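Local structure of beta-galactosidase (Geobacillus stearothermophilus, 4OIF) at residues Ala414-Asn426 with Lys436-Pro448. The protein probably hydrolyses terminal non-reducing beta-D-galactose residues in beta-D-galactosides, as a trimeric, zinc-binding member of glycoside hydrolase family 42. Numbering follows the deposited sequence.
Sequences AILYDWENNWALN and KRYPQTLVQHYRP
Ile415 and Leu442 face each other where the strand 414-416 runs nearly antiparallel to the helix 438-448, axes 9.7 Å apart at 166°, while helix 419-426 crosses near the N-terminal end of helix 438-448 at 125°. Tyr438 illustrates how one aromatic side chain can knit a strand-to-helix turn to a neighbouring helix. With CG anti to the backbone N (chi1 170°), its ring reaches across to the turn, where Asp418 N donates to Tyr438 OH at 3.1 Å. A water accepts from that hydroxyl and donates to Leu416 O. Asn421 ND2 stands over one ring face, 3.1 Å from Tyr438 CZ, its amide almost perpendicular to the ring and its OD1 occupied by Leu478 N. Asn422 comes against the edge, and its ND2 grips Tyr417 OH, in the amide plane, at 2.8 Å. The Tyr417 and Tyr438 rings touch at their margins, Tyr417 CE1 3.3 Å from Tyr438 CE2. A phenylalanine in place of Tyr438 would probably leave Asp418 N without its acceptor and the water without one of its anchors. Lys436, extended beyond CG, runs alongside Leu425, and NZ bonds two successive carbonyls in the last turn of helix 419-427, Leu425 O at 2.8 Å and, weakly, Asn426 O. Ile415 CG2 packs on Leu442 CG, and Ile415 CD1 reaches Tyr446 CB at 3.7 Å. This strand-turn-helix belongs to the trimerisation domain: Ile415 pairs with the parallel strand 456-459 on one side, Ala414 and Leu416 with 470-473 on the other, and Phe305 and Met301 of helix 296-312 touch Leu442 and Tyr446.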
ATOM      1  N   ALA A 414     -27.407 -14.678  24.976  1.00 13.68           N
ATOM      2  CA  ALA A 414     -26.679 -15.184  23.837  1.00 10.08           C
ATOM      3  C   ALA A 414     -26.479 -14.080  22.807  1.00 11.73           C
ATOM      4  O   ALA A 414     -27.374 -13.272  22.585  1.00  6.98           O
ATOM      5  CB  ALA A 414     -27.416 -16.368  23.227  1.00 11.34           C
ATOM      6  N   ILE A 415     -25.291 -14.044  22.204  1.00  9.92           N
ATOM      7  CA  ILE A 415     -25.028 -13.227  21.023  1.00  7.53           C
ATOM      8  C   ILE A 415     -24.797 -14.144  19.804  1.00  8.89           C
ATOM      9  O   ILE A 415     -23.922 -14.999  19.813  1.00 10.54           O
ATOM     10  CB  ILE A 415     -23.810 -12.317  21.226  1.00 10.06           C
ATOM     11  CG1 ILE A 415     -24.062 -11.342  22.374  1.00  8.72           C
ATOM     12  CG2 ILE A 415     -23.461 -11.583  19.924  1.00  8.66           C
ATOM     13  CD1 ILE A 415     -22.916 -10.361  22.616  1.00  5.64           C
ATOM     14  N   LEU A 416     -25.594 -13.978  18.763  1.00  6.97           N
ATOM     15  CA  LEU A 416     -25.511 -14.842  17.604  1.00  8.66           C
ATOM     16  C   LEU A 416     -24.479 -14.311  16.605  1.00 13.50           C
ATOM     17  O   LEU A 416     -24.526 -13.154  16.189  1.00  7.20           O
ATOM     18  CB  LEU A 416     -26.891 -14.982  16.955  1.00  5.13           C
ATOM     19  CG  LEU A 416     -27.033 -15.750  15.641  1.00  6.35           C
ATOM     20  CD1 LEU A 416     -26.610 -17.177  15.796  1.00  7.31           C
ATOM     21  CD2 LEU A 416     -28.477 -15.668  15.144  1.00 10.34           C
ATOM     22  N   TYR A 417     -23.531 -15.177  16.264  1.00 11.08           N
ATOM     23  CA  TYR A 417     -22.494 -14.901  15.291  1.00  6.25           C
ATOM     24  C   TYR A 417     -22.577 -15.941  14.170  1.00 12.97           C
ATOM     25  O   TYR A 417     -22.905 -17.098  14.424  1.00  5.81           O
ATOM     26  CB  TYR A 417     -21.124 -14.937  15.956  1.00 12.80           C
ATOM     27  CG  TYR A 417     -19.966 -14.854  14.992  1.00 15.18           C
ATOM     28  CD1 TYR A 417     -19.635 -13.650  14.388  1.00 14.58           C
ATOM     29  CD2 TYR A 417     -19.190 -15.974  14.699  1.00 16.31           C
ATOM     30  CE1 TYR A 417     -18.565 -13.553  13.516  1.00 18.35           C
ATOM     31  CE2 TYR A 417     -18.119 -15.891  13.818  1.00 14.23           C
ATOM     32  CZ  TYR A 417     -17.812 -14.668  13.230  1.00 18.77           C
ATOM     33  OH  TYR A 417     -16.762 -14.537  12.345  1.00 16.06           O
ATOM     34  N   ASP A 418     -22.291 -15.530  12.938  1.00 12.14           N
ATOM     35  CA  ASP A 418     -22.333 -16.448  11.802  1.00 12.26           C
ATOM     36  C   ASP A 418     -21.157 -16.184  10.845  1.00 11.94           C
ATOM     37  O   ASP A 418     -20.992 -15.069  10.326  1.00 10.68           O
ATOM     38  CB  ASP A 418     -23.675 -16.322  11.076  1.00 11.57           C
ATOM     39  CG  ASP A 418     -23.891 -17.409  10.045  1.00  8.87           C
ATOM     40  OD1 ASP A 418     -24.249 -18.534  10.430  1.00 15.28           O
ATOM     41  OD2 ASP A 418     -23.723 -17.138   8.842  1.00 15.15           O
ATOM     42  N   TRP A 419     -20.342 -17.218  10.639  1.00 14.24           N
ATOM     43  CA  TRP A 419     -19.147 -17.151   9.789  1.00 13.75           C
ATOM     44  C   TRP A 419     -19.502 -16.847   8.343  1.00 11.33           C
ATOM     45  O   TRP A 419     -18.860 -16.021   7.690  1.00 16.42           O
ATOM     46  CB  TRP A 419     -18.354 -18.467   9.860  1.00 11.58           C
ATOM     47  CG  TRP A 419     -17.195 -18.475  10.856  1.00 18.72           C
ATOM     48  CD1 TRP A 419     -15.892 -18.138  10.599  1.00  9.49           C
ATOM     49  CD2 TRP A 419     -17.239 -18.862  12.242  1.00 17.32           C
ATOM     50  NE1 TRP A 419     -15.133 -18.279  11.733  1.00 14.81           N
ATOM     51  CE2 TRP A 419     -15.929 -18.728  12.755  1.00 18.15           C
ATOM     52  CE3 TRP A 419     -18.256 -19.317  13.095  1.00 13.17           C
ATOM     53  CZ2 TRP A 419     -15.610 -19.016  14.093  1.00 14.89           C
ATOM     54  CZ3 TRP A 419     -17.938 -19.609  14.425  1.00 14.63           C
ATOM     55  CH2 TRP A 419     -16.625 -19.457  14.908  1.00 10.59           C
ATOM     56  N   GLU A 420     -20.518 -17.529   7.834  1.00  9.24           N
ATOM     57  CA  GLU A 420     -20.908 -17.327   6.455  1.00 11.27           C
ATOM     58  C   GLU A 420     -21.430 -15.898   6.269  1.00  9.66           C
ATOM     59  O   GLU A 420     -21.141 -15.257   5.265  1.00  7.05           O
ATOM     60  CB  GLU A 420     -21.930 -18.389   6.029  1.00 11.23           C
ATOM     61  CG  GLU A 420     -21.277 -19.769   5.820  1.00 12.30           C
ATOM     62  CD  GLU A 420     -22.255 -20.903   5.487  1.00 20.85           C
ATOM     63  OE1 GLU A 420     -23.487 -20.736   5.617  1.00 13.09           O
ATOM     64  OE2 GLU A 420     -21.772 -21.979   5.088  1.00 16.73           O
ATOM     65  N   ASN A 421     -22.165 -15.393   7.253  1.00  8.56           N
ATOM     66  CA  ASN A 421     -22.594 -13.999   7.253  1.00 10.52           C
ATOM     67  C   ASN A 421     -21.412 -13.027   7.224  1.00  8.83           C
ATOM     68  O   ASN A 421     -21.429 -12.037   6.498  1.00 10.60           O
ATOM     69  CB  ASN A 421     -23.476 -13.714   8.471  1.00  9.68           C
ATOM     70  CG  ASN A 421     -23.948 -12.276   8.522  1.00  8.55           C
ATOM     71  OD1 ASN A 421     -24.613 -11.796   7.603  1.00  9.95           O
ATOM     72  ND2 ASN A 421     -23.627 -11.586   9.608  1.00  9.50           N
ATOM     73  N   ASN A 422     -20.391 -13.314   8.019  1.00  7.73           N
ATOM     74  CA  ASN A 422     -19.166 -12.531   7.996  1.00  8.51           C
ATOM     75  C   ASN A 422     -18.548 -12.505   6.586  1.00  5.22           C
ATOM     76  O   ASN A 422     -18.252 -11.438   6.036  1.00  8.02           O
ATOM     77  CB  ASN A 422     -18.175 -13.100   9.020  1.00  6.74           C
ATOM     78  CG  ASN A 422     -17.209 -12.057   9.549  1.00  8.12           C
ATOM     79  OD1 ASN A 422     -16.993 -11.021   8.928  1.00 14.03           O
ATOM     80  ND2 ASN A 422     -16.608 -12.336  10.697  1.00  9.31           N
ATOM     81  N   TRP A 423     -18.384 -13.687   6.004  1.00  8.06           N
ATOM     82  CA  TRP A 423     -17.886 -13.823   4.636  1.00 16.42           C
ATOM     83  C   TRP A 423     -18.686 -12.981   3.630  1.00 10.55           C
ATOM     84  O   TRP A 423     -18.138 -12.131   2.919  1.00  9.51           O
ATOM     85  CB  TRP A 423     -17.905 -15.295   4.209  1.00 10.21           C
ATOM     86  CG  TRP A 423     -16.926 -16.163   4.964  1.00 10.54           C
ATOM     87  CD1 TRP A 423     -15.871 -15.739   5.714  1.00  8.43           C
ATOM     88  CD2 TRP A 423     -16.923 -17.601   5.047  1.00 10.40           C
ATOM     89  NE1 TRP A 423     -15.206 -16.815   6.254  1.00 11.65           N
ATOM     90  CE2 TRP A 423     -15.834 -17.969   5.864  1.00 14.23           C
ATOM     91  CE3 TRP A 423     -17.737 -18.608   4.515  1.00  7.80           C
ATOM     92  CZ2 TRP A 423     -15.531 -19.302   6.154  1.00 10.61           C
ATOM     93  CZ3 TRP A 423     -17.436 -19.935   4.804  1.00  8.28           C
ATOM     94  CH2 TRP A 423     -16.342 -20.267   5.617  1.00 10.48           C
ATOM     95  N   ALA A 424     -19.988 -13.209   3.597  1.00  3.96           N
ATOM     96  CA  ALA A 424     -20.834 -12.620   2.576  1.00  8.35           C
ATOM     97  C   ALA A 424     -20.927 -11.106   2.750  1.00  7.67           C
ATOM     98  O   ALA A 424     -20.850 -10.347   1.780  1.00  9.14           O
ATOM     99  CB  ALA A 424     -22.219 -13.265   2.606  1.00  4.42           C
ATOM    100  N   LEU A 425     -21.074 -10.660   3.987  1.00  3.84           N
ATOM    101  CA  LEU A 425     -21.120  -9.231   4.237  1.00  7.60           C
ATOM    102  C   LEU A 425     -19.798  -8.573   3.851  1.00  6.76           C
ATOM    103  O   LEU A 425     -19.800  -7.477   3.301  1.00  4.91           O
ATOM    104  CB  LEU A 425     -21.453  -8.944   5.699  1.00  6.49           C
ATOM    105  CG  LEU A 425     -21.401  -7.479   6.110  1.00  4.86           C
ATOM    106  CD1 LEU A 425     -22.352  -6.667   5.265  1.00  4.57           C
ATOM    107  CD2 LEU A 425     -21.754  -7.338   7.585  1.00 10.47           C
ATOM    108  N   ASN A 426     -18.675  -9.239   4.133  1.00  8.48           N
ATOM    109  CA  ASN A 426     -17.367  -8.664   3.790  1.00  9.13           C
ATOM    110  C   ASN A 426     -17.144  -8.580   2.285  1.00  7.46           C
ATOM    111  O   ASN A 426     -16.571  -7.608   1.796  1.00 11.65           O
ATOM    112  CB  ASN A 426     -16.227  -9.463   4.433  1.00 10.97           C
ATOM    113  CG  ASN A 426     -15.986  -9.069   5.874  1.00  9.12           C
ATOM    114  OD1 ASN A 426     -16.401  -7.998   6.310  1.00 12.50           O
ATOM    115  ND2 ASN A 426     -15.326  -9.936   6.622  1.00  9.73           N
ATOM    116  N   LYS A 436     -18.086  -1.695   8.019  1.00 13.67           N
ATOM    117  CA  LYS A 436     -18.943  -2.861   8.205  1.00 16.57           C
ATOM    118  C   LYS A 436     -18.718  -3.438   9.604  1.00 13.21           C
ATOM    119  O   LYS A 436     -19.654  -3.535  10.393  1.00 12.77           O
ATOM    120  CB  LYS A 436     -18.675  -3.926   7.129  1.00 12.31           C
ATOM    121  CG  LYS A 436     -19.019  -3.509   5.707  1.00 13.37           C
ATOM    122  CD  LYS A 436     -18.705  -4.633   4.727  1.00 13.59           C
ATOM    123  CE  LYS A 436     -18.803  -4.189   3.268  1.00 12.66           C
ATOM    124  NZ  LYS A 436     -18.335  -5.275   2.324  1.00  9.35           N
ATOM    125  N   ARG A 437     -17.469  -3.811   9.880  1.00 13.84           N
ATOM    126  CA  ARG A 437     -16.977  -4.146  11.219  1.00 12.82           C
ATOM    127  C   ARG A 437     -17.922  -5.034  12.016  1.00 12.64           C
ATOM    128  O   ARG A 437     -18.295  -4.712  13.146  1.00 11.00           O
ATOM    129  CB  ARG A 437     -16.680  -2.853  11.986  1.00 11.11           C
ATOM    130  CG  ARG A 437     -15.605  -1.994  11.306  1.00 14.45           C
ATOM    131  CD  ARG A 437     -15.176  -0.794  12.151  1.00 16.92           C
ATOM    132  NE  ARG A 437     -14.594  -1.189  13.431  1.00 22.93           N
ATOM    133  CZ  ARG A 437     -13.337  -1.593  13.591  1.00 39.77           C
ATOM    134  NH1 ARG A 437     -12.518  -1.656  12.550  1.00 40.40           N
ATOM    135  NH2 ARG A 437     -12.900  -1.938  14.794  1.00 29.97           N
ATOM    136  N   TYR A 438     -18.295  -6.159  11.414  1.00 12.42           N
ATOM    137  CA  TYR A 438     -19.311  -7.056  11.963  1.00 13.11           C
ATOM    138  C   TYR A 438     -18.925  -7.632  13.346  1.00  8.31           C
ATOM    139  O   TYR A 438     -19.644  -7.399  14.339  1.00 10.36           O
ATOM    140  CB  TYR A 438     -19.608  -8.166  10.925  1.00 14.61           C
ATOM    141  CG  TYR A 438     -20.455  -9.335  11.404  1.00 16.55           C
ATOM    142  CD1 TYR A 438     -21.750  -9.136  11.877  1.00 11.35           C
ATOM    143  CD2 TYR A 438     -19.970 -10.634  11.357  1.00  9.92           C
ATOM    144  CE1 TYR A 438     -22.523 -10.190  12.304  1.00  6.61           C
ATOM    145  CE2 TYR A 438     -20.742 -11.697  11.781  1.00  9.99           C
ATOM    146  CZ  TYR A 438     -22.017 -11.468  12.257  1.00 10.38           C
ATOM    147  OH  TYR A 438     -22.802 -12.514  12.687  1.00  5.87           O
ATOM    148  N   PRO A 439     -17.788  -8.356  13.433  1.00 11.99           N
ATOM    149  CA  PRO A 439     -17.423  -8.913  14.739  1.00 13.37           C
ATOM    150  C   PRO A 439     -17.232  -7.840  15.817  1.00 10.96           C
ATOM    151  O   PRO A 439     -17.701  -8.013  16.960  1.00 15.45           O
ATOM    152  CB  PRO A 439     -16.106  -9.645  14.451  1.00 14.09           C
ATOM    153  CG  PRO A 439     -15.580  -9.016  13.218  1.00 14.50           C
ATOM    154  CD  PRO A 439     -16.778  -8.689  12.411  1.00  9.70           C
ATOM    155  N   GLN A 440     -16.576  -6.745  15.448  1.00  5.73           N
ATOM    156  CA  GLN A 440     -16.417  -5.605  16.347  1.00  6.74           C
ATOM    157  C   GLN A 440     -17.765  -5.113  16.878  1.00 14.51           C
ATOM    158  O   GLN A 440     -17.914  -4.834  18.077  1.00 13.49           O
ATOM    159  CB  GLN A 440     -15.687  -4.460  15.640  1.00 15.95           C
ATOM    160  CG  GLN A 440     -14.228  -4.761  15.276  1.00 19.47           C
ATOM    161  CD  GLN A 440     -14.059  -5.312  13.866  1.00 20.13           C
ATOM    162  OE1 GLN A 440     -15.008  -5.810  13.253  1.00 17.71           O
ATOM    163  NE2 GLN A 440     -12.845  -5.214  13.341  1.00 20.20           N
ATOM    164  N   THR A 441     -18.740  -5.014  15.980  1.00  9.79           N
ATOM    165  CA  THR A 441     -20.091  -4.581  16.332  1.00 13.23           C
ATOM    166  C   THR A 441     -20.681  -5.521  17.383  1.00 13.04           C
ATOM    167  O   THR A 441     -21.218  -5.085  18.436  1.00 10.99           O
ATOM    168  CB  THR A 441     -21.005  -4.530  15.074  1.00 11.57           C
ATOM    169  OG1 THR A 441     -20.476  -3.582  14.138  1.00  9.13           O
ATOM    170  CG2 THR A 441     -22.427  -4.124  15.433  1.00  6.90           C
ATOM    171  N   LEU A 442     -20.562  -6.817  17.112  1.00 11.04           N
ATOM    172  CA  LEU A 442     -20.966  -7.783  18.130  1.00  9.48           C
ATOM    173  C   LEU A 442     -20.316  -7.468  19.487  1.00 15.18           C
ATOM    174  O   LEU A 442     -21.010  -7.421  20.510  1.00 10.60           O
ATOM    175  CB  LEU A 442     -20.627  -9.194  17.706  1.00  8.99           C
ATOM    176  CG  LEU A 442     -21.742  -9.870  16.928  1.00 11.20           C
ATOM    177  CD1 LEU A 442     -22.016  -9.130  15.631  1.00  4.90           C
ATOM    178  CD2 LEU A 442     -21.340 -11.308  16.665  1.00  8.87           C
ATOM    179  N   VAL A 443     -19.004  -7.215  19.491  1.00 11.02           N
ATOM    180  CA  VAL A 443     -18.327  -6.854  20.739  1.00  8.46           C
ATOM    181  C   VAL A 443     -18.952  -5.596  21.389  1.00  6.72           C
ATOM    182  O   VAL A 443     -19.043  -5.493  22.619  1.00  4.78           O
ATOM    183  CB  VAL A 443     -16.818  -6.647  20.507  1.00  5.78           C
ATOM    184  CG1 VAL A 443     -16.128  -6.239  21.785  1.00  5.07           C
ATOM    185  CG2 VAL A 443     -16.202  -7.912  19.982  1.00 11.34           C
ATOM    186  N   GLN A 444     -19.404  -4.657  20.565  1.00  9.87           N
ATOM    187  CA  GLN A 444     -20.107  -3.482  21.084  1.00 12.62           C
ATOM    188  C   GLN A 444     -21.368  -3.894  21.823  1.00 16.54           C
ATOM    189  O   GLN A 444     -21.740  -3.284  22.832  1.00 13.52           O
ATOM    190  CB  GLN A 444     -20.480  -2.498  19.972  1.00  8.92           C
ATOM    191  CG  GLN A 444     -19.303  -1.774  19.384  1.00 15.33           C
ATOM    192  CD  GLN A 444     -18.184  -1.648  20.389  1.00 32.24           C
ATOM    193  OE1 GLN A 444     -18.299  -0.914  21.379  1.00 31.31           O
ATOM    194  NE2 GLN A 444     -17.091  -2.381  20.155  1.00 26.93           N
ATOM    195  N   HIS A 445     -22.040  -4.927  21.329  1.00 11.36           N
ATOM    196  CA  HIS A 445     -23.259  -5.329  22.027  1.00 12.53           C
ATOM    197  C   HIS A 445     -22.966  -6.187  23.266  1.00 15.62           C
ATOM    198  O   HIS A 445     -23.731  -6.201  24.231  1.00 14.69           O
ATOM    199  CB  HIS A 445     -24.196  -6.016  21.044  1.00  8.15           C
ATOM    200  CG  HIS A 445     -24.797  -5.056  20.066  1.00 14.11           C
ATOM    201  ND1 HIS A 445     -26.105  -4.632  20.145  1.00  5.81           N
ATOM    202  CD2 HIS A 445     -24.237  -4.368  19.041  1.00  8.31           C
ATOM    203  CE1 HIS A 445     -26.339  -3.759  19.182  1.00  7.53           C
ATOM    204  NE2 HIS A 445     -25.222  -3.581  18.498  1.00  6.53           N
ATOM    205  N   TYR A 446     -21.824  -6.850  23.250  1.00  7.57           N
ATOM    206  CA  TYR A 446     -21.324  -7.580  24.400  1.00  9.37           C
ATOM    207  C   TYR A 446     -20.960  -6.640  25.550  1.00 11.54           C
ATOM    208  O   TYR A 446     -21.154  -6.974  26.723  1.00  8.23           O
ATOM    209  CB  TYR A 446     -20.114  -8.387  23.948  1.00 10.58           C
ATOM    210  CG  TYR A 446     -19.390  -9.257  24.951  1.00  9.08           C
ATOM    211  CD1 TYR A 446     -19.890 -10.500  25.305  1.00  7.35           C
ATOM    212  CD2 TYR A 446     -18.144  -8.883  25.449  1.00  8.31           C
ATOM    213  CE1 TYR A 446     -19.200 -11.329  26.175  1.00  4.84           C
ATOM    214  CE2 TYR A 446     -17.436  -9.707  26.316  1.00  8.45           C
ATOM    215  CZ  TYR A 446     -17.970 -10.936  26.677  1.00 13.16           C
ATOM    216  OH  TYR A 446     -17.279 -11.771  27.545  1.00  8.12           O
ATOM    217  N   ARG A 447     -20.435  -5.464  25.199  1.00 12.76           N
ATOM    218  CA  ARG A 447     -19.840  -4.550  26.175  1.00 10.83           C
ATOM    219  C   ARG A 447     -20.660  -4.320  27.468  1.00 13.28           C
ATOM    220  O   ARG A 447     -20.119  -4.468  28.557  1.00 10.16           O
ATOM    221  CB  ARG A 447     -19.532  -3.194  25.520  1.00  9.13           C
ATOM    222  CG  ARG A 447     -18.986  -2.168  26.515  1.00  7.86           C
ATOM    223  CD  ARG A 447     -18.957  -0.770  25.944  1.00  9.43           C
ATOM    224  NE  ARG A 447     -18.101  -0.707  24.767  1.00 18.04           N
ATOM    225  CZ  ARG A 447     -16.774  -0.643  24.826  1.00 27.06           C
ATOM    226  NH1 ARG A 447     -16.162  -0.628  26.006  1.00 24.52           N
ATOM    227  NH2 ARG A 447     -16.056  -0.591  23.711  1.00 37.74           N
ATOM    228  N   PRO A 448     -21.954  -3.963  27.361  1.00 14.83           N
ATOM    229  CA  PRO A 448     -22.680  -3.719  28.618  1.00 14.85           C
ATOM    230  C   PRO A 448     -22.787  -4.951  29.510  1.00 10.14           C
ATOM    231  O   PRO A 448     -22.806  -4.815  30.727  1.00 21.34           O
ATOM    232  CB  PRO A 448     -24.076  -3.279  28.142  1.00 10.81           C
ATOM    233  CG  PRO A 448     -23.873  -2.789  26.762  1.00 13.20           C
ATOM    234  CD  PRO A 448     -22.798  -3.677  26.188  1.00  8.84           C
TER
HETATM  235  O   HOH W   1     -25.055 -11.658  13.882  1.00  7.06           O
HETATM  236  O   HOH W   2     -16.829  -6.891   8.935  1.00 10.70           O